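Local coordinates for carbonic anhydrase (Porphyridium purpureum, PDB 1DDZ), which probably catalyses the reversible, zinc-dependent hydration of carbon dioxide to hydrogencarbonate and a proton, as a beta-class carbonic anhydrase, at residues G129-G134 and R178-N183; L324-A329 and V379-H384. All blocks are in the same frame, centred on the assembly; numbering follows the deposited sequence.

Contact 1: G129-G134 and R178-N183; sequences GHYGCG and RLIELN. With ZN (zinc ion), chain C.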
loop_
_atom_site.group_PDB
_atom_site.type_symbol
_atom_site.label_atom_id
_atom_site.label_comp_id
_atom_site.label_asym_id
_atom_site.label_seq_id
_atom_site.Cartn_x
_atom_site.Cartn_y
_atom_site.Cartn_z
ATOM N N GLY A 129 -14.368 -7.624 14.424
ATOM C CA GLY A 129 -14.690 -6.219 14.523
ATOM C C GLY A 129 -15.282 -6.045 15.899
ATOM O O GLY A 129 -15.562 -7.041 16.572
ATOM N N HIS A 130 -15.542 -4.811 16.310
ATOM C CA HIS A 130 -16.105 -4.567 17.623
ATOM C C HIS A 130 -17.063 -3.380 17.555
ATOM O O HIS A 130 -16.812 -2.414 16.851
ATOM C CB HIS A 130 -14.981 -4.310 18.639
ATOM C CG HIS A 130 -14.149 -3.097 18.329
ATOM N ND1 HIS A 130 -14.024 -2.046 19.205
ATOM C CD2 HIS A 130 -13.435 -2.752 17.228
ATOM C CE1 HIS A 130 -13.278 -1.105 18.658
ATOM N NE2 HIS A 130 -12.906 -1.503 17.451
ATOM N N TYR A 131 -18.171 -3.462 18.283
ATOM C CA TYR A 131 -19.161 -2.390 18.295
ATOM C C TYR A 131 -18.532 -1.138 18.882
ATOM O O TYR A 131 -17.643 -1.240 19.719
ATOM C CB TYR A 131 -20.407 -2.813 19.077
ATOM C CG TYR A 131 -21.145 -3.954 18.417
ATOM C CD1 TYR A 131 -21.387 -5.132 19.099
ATOM C CD2 TYR A 131 -21.575 -3.860 17.092
ATOM C CE1 TYR A 131 -22.032 -6.192 18.484
ATOM C CE2 TYR A 131 -22.228 -4.921 16.461
ATOM C CZ TYR A 131 -22.452 -6.080 17.165
ATOM O OH TYR A 131 -23.090 -7.141 16.561
ATOM N N GLY A 132 -18.942 0.028 18.380
ATOM C CA GLY A 132 -18.379 1.288 18.853
ATOM C C GLY A 132 -17.012 1.636 18.251
ATOM O O GLY A 132 -16.403 2.641 18.618
ATOM N N CYS A 133 -16.555 0.837 17.292
ATOM C CA CYS A 133 -15.279 1.061 16.630
ATOM C C CYS A 133 -15.054 2.514 16.208
ATOM O O CYS A 133 -15.775 3.019 15.351
ATOM C CB CYS A 133 -15.184 0.157 15.406
ATOM S SG CYS A 133 -13.636 0.271 14.501
ATOM N N GLY A 134 -14.035 3.158 16.799
ATOM C CA GLY A 134 -13.688 4.533 16.466
ATOM C C GLY A 134 -13.370 4.733 14.991
ATOM O O GLY A 134 -13.652 5.788 14.431
ATOM N N ARG A 178 -24.733 -1.975 12.445
ATOM C CA ARG A 178 -24.843 -2.679 11.182
ATOM C C ARG A 178 -23.649 -2.440 10.227
ATOM O O ARG A 178 -23.234 -3.368 9.536
ATOM C CB ARG A 178 -26.182 -2.372 10.499
ATOM C CG ARG A 178 -26.319 -3.009 9.129
ATOM C CD ARG A 178 -27.180 -4.245 9.097
ATOM N NE ARG A 178 -26.981 -5.199 10.189
ATOM C CZ ARG A 178 -27.907 -6.089 10.541
ATOM N NH1 ARG A 178 -29.054 -6.132 9.878
ATOM N NH2 ARG A 178 -27.732 -6.874 11.595
ATOM N N LEU A 179 -23.103 -1.218 10.175
ATOM C CA LEU A 179 -21.927 -0.928 9.317
ATOM C C LEU A 179 -20.735 -1.794 9.811
ATOM O O LEU A 179 -20.020 -2.378 9.021
ATOM C CB LEU A 179 -21.492 0.543 9.451
ATOM C CG LEU A 179 -20.894 1.381 8.317
ATOM C CD1 LEU A 179 -19.906 2.341 8.880
ATOM C CD2 LEU A 179 -20.272 0.578 7.215
ATOM N N ILE A 180 -20.540 -1.846 11.126
ATOM C CA ILE A 180 -19.467 -2.609 11.731
ATOM C C ILE A 180 -19.601 -4.076 11.362
ATOM O O ILE A 180 -18.642 -4.692 10.916
ATOM C CB ILE A 180 -19.422 -2.360 13.245
ATOM C CG1 ILE A 180 -18.893 -0.942 13.479
ATOM C CG2 ILE A 180 -18.539 -3.423 13.967
ATOM C CD1 ILE A 180 -19.043 -0.434 14.907
ATOM N N GLU A 181 -20.816 -4.605 11.421
ATOM C CA GLU A 181 -21.063 -6.006 11.055
ATOM C C GLU A 181 -20.837 -6.251 9.561
ATOM O O GLU A 181 -20.261 -7.259 9.151
ATOM C CB GLU A 181 -22.487 -6.402 11.443
ATOM C CG GLU A 181 -22.723 -6.329 12.931
ATOM C CD GLU A 181 -24.194 -6.272 13.308
ATOM O OE1 GLU A 181 -25.041 -6.075 12.417
ATOM O OE2 GLU A 181 -24.508 -6.391 14.510
ATOM N N LEU A 182 -21.300 -5.327 8.737
ATOM C CA LEU A 182 -21.120 -5.446 7.302
ATOM C C LEU A 182 -19.628 -5.266 6.970
ATOM O O LEU A 182 -19.114 -5.888 6.030
ATOM C CB LEU A 182 -21.975 -4.394 6.574
ATOM C CG LEU A 182 -23.475 -4.723 6.545
ATOM C CD1 LEU A 182 -24.299 -3.516 6.066
ATOM C CD2 LEU A 182 -23.712 -5.938 5.647
ATOM N N ASN A 183 -18.938 -4.407 7.721
ATOM C CA ASN A 183 -17.506 -4.201 7.497
ATOM C C ASN A 183 -16.777 -5.552 7.706
ATOM O O ASN A 183 -16.050 -6.015 6.834
ATOM C CB ASN A 183 -16.946 -3.124 8.439
ATOM C CG ASN A 183 -15.464 -2.808 8.164
ATOM O OD1 ASN A 183 -15.076 -2.580 7.021
ATOM N ND2 ASN A 183 -14.642 -2.829 9.203
HETATM ZN ZN ZN C . -12.190 0.028 16.299
#
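Tyr131 and Ile180 bring their CA atoms within 6.6 Å where a type II turn from His130 to Cys133 passes beside a helix. Gly132 takes the turn's positive phi (80°), which suits a residue without a side chain. Ile180 packs against the turn's backbone: its CD1 lies 3.5 Å from Gly132 N and 3.9 Å from Cys133 CB, while CG2 touches His130 O. The beta-branched isoleucine suits this place because its two arms can touch two parts of the turn at once. The same turn supplies His130 NE2 (2.0 Å) and Cys133 SG (2.3 Å) to the zinc ion, completed by Cys74 and Asp76. From the next residue of the helix, Glu181 OE2 accepts a 2.6 Å hydrogen bond from Tyr131 OH through its anti lone pair, with ring and carboxylate planes 71° apart. Glu181 reaches it on an extended chain (chi2 161°). Arg178 NE and NH2 on OE1, together with Tyr131 OH and Gly284 N on OE2, restrain the carboxylate's turning. An alanine in place of Glu181 would probably leave the Tyr131 hydroxyl without this acceptor and Arg178 without its countercharge. Helix 172-193 also touches helix 266-279 at Leu278 and packs on helix 147-161 through Leu179.

Contact 2: L324-A329 and V379-H384; sequences LWIGCA and VVVCGH. With ZN (zinc ion), chain D.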
loop_
_atom_site.group_PDB
_atom_site.type_symbol
_atom_site.label_atom_id
_atom_site.label_comp_id
_atom_site.label_asym_id
_atom_site.label_seq_id
_atom_site.Cartn_x
_atom_site.Cartn_y
_atom_site.Cartn_z
ATOM N N LEU A 324 0.573 4.270 22.003
ATOM C CA LEU A 324 0.418 3.531 20.782
ATOM C C LEU A 324 1.549 2.521 20.928
ATOM O O LEU A 324 2.698 2.902 21.206
ATOM C CB LEU A 324 0.716 4.397 19.562
ATOM C CG LEU A 324 0.261 3.989 18.141
ATOM C CD1 LEU A 324 1.291 4.451 17.154
ATOM C CD2 LEU A 324 -0.036 2.528 17.947
ATOM N N TRP A 325 1.218 1.250 20.741
ATOM C CA TRP A 325 2.190 0.185 20.806
ATOM C C TRP A 325 2.244 -0.441 19.419
ATOM O O TRP A 325 1.202 -0.832 18.892
ATOM C CB TRP A 325 1.733 -0.862 21.814
ATOM C CG TRP A 325 2.740 -1.928 22.071
ATOM C CD1 TRP A 325 3.016 -3.016 21.285
ATOM C CD2 TRP A 325 3.564 -2.054 23.234
ATOM N NE1 TRP A 325 3.952 -3.816 21.903
ATOM C CE2 TRP A 325 4.299 -3.247 23.100
ATOM C CE3 TRP A 325 3.746 -1.272 24.381
ATOM C CZ2 TRP A 325 5.201 -3.685 24.079
ATOM C CZ3 TRP A 325 4.644 -1.706 25.349
ATOM C CH2 TRP A 325 5.360 -2.904 25.189
ATOM N N ILE A 326 3.429 -0.473 18.803
ATOM C CA ILE A 326 3.626 -1.093 17.499
ATOM C C ILE A 326 4.460 -2.354 17.745
ATOM O O ILE A 326 5.646 -2.265 18.074
ATOM C CB ILE A 326 4.363 -0.164 16.545
ATOM C CG1 ILE A 326 3.550 1.123 16.399
ATOM C CG2 ILE A 326 4.611 -0.889 15.210
ATOM C CD1 ILE A 326 4.310 2.311 15.837
ATOM N N GLY A 327 3.836 -3.522 17.625
ATOM C CA GLY A 327 4.526 -4.764 17.883
ATOM C C GLY A 327 4.472 -5.749 16.753
ATOM O O GLY A 327 3.958 -5.439 15.674
ATOM N N CYS A 328 5.018 -6.936 16.984
ATOM C CA CYS A 328 5.058 -7.969 15.967
ATOM C C CYS A 328 3.858 -8.893 16.029
ATOM O O CYS A 328 3.404 -9.239 17.112
ATOM C CB CYS A 328 6.342 -8.791 16.109
ATOM S SG CYS A 328 6.478 -10.082 14.825
ATOM N N ALA A 329 3.403 -9.366 14.879
ATOM C CA ALA A 329 2.259 -10.262 14.814
ATOM C C ALA A 329 2.448 -11.557 15.611
ATOM O O ALA A 329 1.485 -12.239 15.903
ATOM C CB ALA A 329 1.868 -10.527 13.391
ATOM N N VAL A 379 4.824 6.586 21.956
ATOM C CA VAL A 379 4.686 5.626 20.885
ATOM C C VAL A 379 5.800 4.641 21.194
ATOM O O VAL A 379 6.961 5.051 21.329
ATOM C CB VAL A 379 4.905 6.245 19.495
ATOM C CG1 VAL A 379 4.939 5.150 18.434
ATOM C CG2 VAL A 379 3.773 7.242 19.181
ATOM N N VAL A 380 5.445 3.373 21.377
ATOM C CA VAL A 380 6.426 2.338 21.674
ATOM C C VAL A 380 6.584 1.348 20.525
ATOM O O VAL A 380 5.588 0.824 20.046
ATOM C CB VAL A 380 6.016 1.541 22.949
ATOM C CG1 VAL A 380 7.012 0.404 23.228
ATOM C CG2 VAL A 380 5.928 2.470 24.154
ATOM N N VAL A 381 7.805 1.162 20.021
ATOM C CA VAL A 381 8.056 0.161 18.974
ATOM C C VAL A 381 8.670 -1.017 19.740
ATOM O O VAL A 381 9.730 -0.880 20.372
ATOM C CB VAL A 381 9.050 0.632 17.851
ATOM C CG1 VAL A 381 9.342 -0.517 16.892
ATOM C CG2 VAL A 381 8.472 1.808 17.062
ATOM N N CYS A 382 7.981 -2.157 19.721
ATOM C CA CYS A 382 8.447 -3.325 20.441
ATOM C C CYS A 382 8.801 -4.507 19.566
ATOM O O CYS A 382 7.994 -4.957 18.750
ATOM C CB CYS A 382 7.403 -3.762 21.455
ATOM S SG CYS A 382 7.922 -5.156 22.509
ATOM N N GLY A 383 10.055 -4.934 19.675
ATOM C CA GLY A 383 10.514 -6.104 18.945
ATOM C C GLY A 383 10.640 -7.219 19.980
ATOM O O GLY A 383 10.430 -6.972 21.164
ATOM N N HIS A 384 10.986 -8.433 19.577
ATOM C CA HIS A 384 11.120 -9.531 20.542
ATOM C C HIS A 384 12.208 -10.497 20.087
ATOM O O HIS A 384 12.362 -10.744 18.884
ATOM C CB HIS A 384 9.761 -10.262 20.801
ATOM C CG HIS A 384 9.145 -10.890 19.583
ATOM N ND1 HIS A 384 8.981 -12.248 19.456
ATOM C CD2 HIS A 384 8.704 -10.350 18.419
ATOM C CE1 HIS A 384 8.477 -12.523 18.267
ATOM N NE2 HIS A 384 8.300 -11.389 17.609
HETATM ZN ZN ZN D . 8.048 -11.598 15.622
HETATM O O HOH W 1 6.676 -7.300 19.428
#
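Trp325 and Val380 are paired neighbours on two parallel strands, 324-328 and 379-384, within the mixed sheet of a beta-carbonic anhydrase fold. Three nearly straight backbone bonds join them: Val380 N to Leu324 O, Ile326 N to Val380 O and Cys382 N to Ile326 O. From Trp325 CB, the indole is carried anti to the backbone N (chi1 -173°) and leans over the adjacent strand. NE1 comes 3.5 Å from Cys382 CB, with CE2 close behind. On the six-membered ring, Val380 CG1 lies over one face near CE3 and CZ3, a CH-pi contact 4.0 Å from the centroid. CZ2 approaches Cys382 CB to 3.4 Å and also meets Cys382 SG in an oblique sulfur-aromatic approach, and CH2, at the tip, stays near Val380 CG1. The long indole suits this place because it can touch Val380 over one face and Cys382 obliquely. On the opposite face of the sheet, Ile326 CD1 and Leu324 CD1 meet Val379 CG1, aliphatic against aliphatic. At the C-terminal ends, Cys328 SG (2.3 Å) and His384 NE2 (2.0 Å) bind the zinc ion, with Asp330 and Cys387 as the other ligands. Where the strands part, a water accepts from Cys328 N at 3.0 Å and donates to Cys382 O at 2.8 Å.

How the contacts relate
From the N terminus the chain reaches contact 1 first. It closes a loop of 43 residues, 32 of them helical and none in a strand, bringing helix 172-193 back beside the end of strand 124-130. Much later in the chain, contact 2 joins strands 323-328 and 378-384 across 49 residues that include strand 346-351 and helix 361-373. The two loops therefore follow in series and neither nest nor cross. Contact 1 ties a helix to the turn that follows the middle strand, 124-130, of the first sheet; contact 2 ties two neighbouring strands of the second. Each carries two ligands of a different zinc ion. The centres of the two contacts lie about 25 Å apart, with nearest atoms about 13 Å apart.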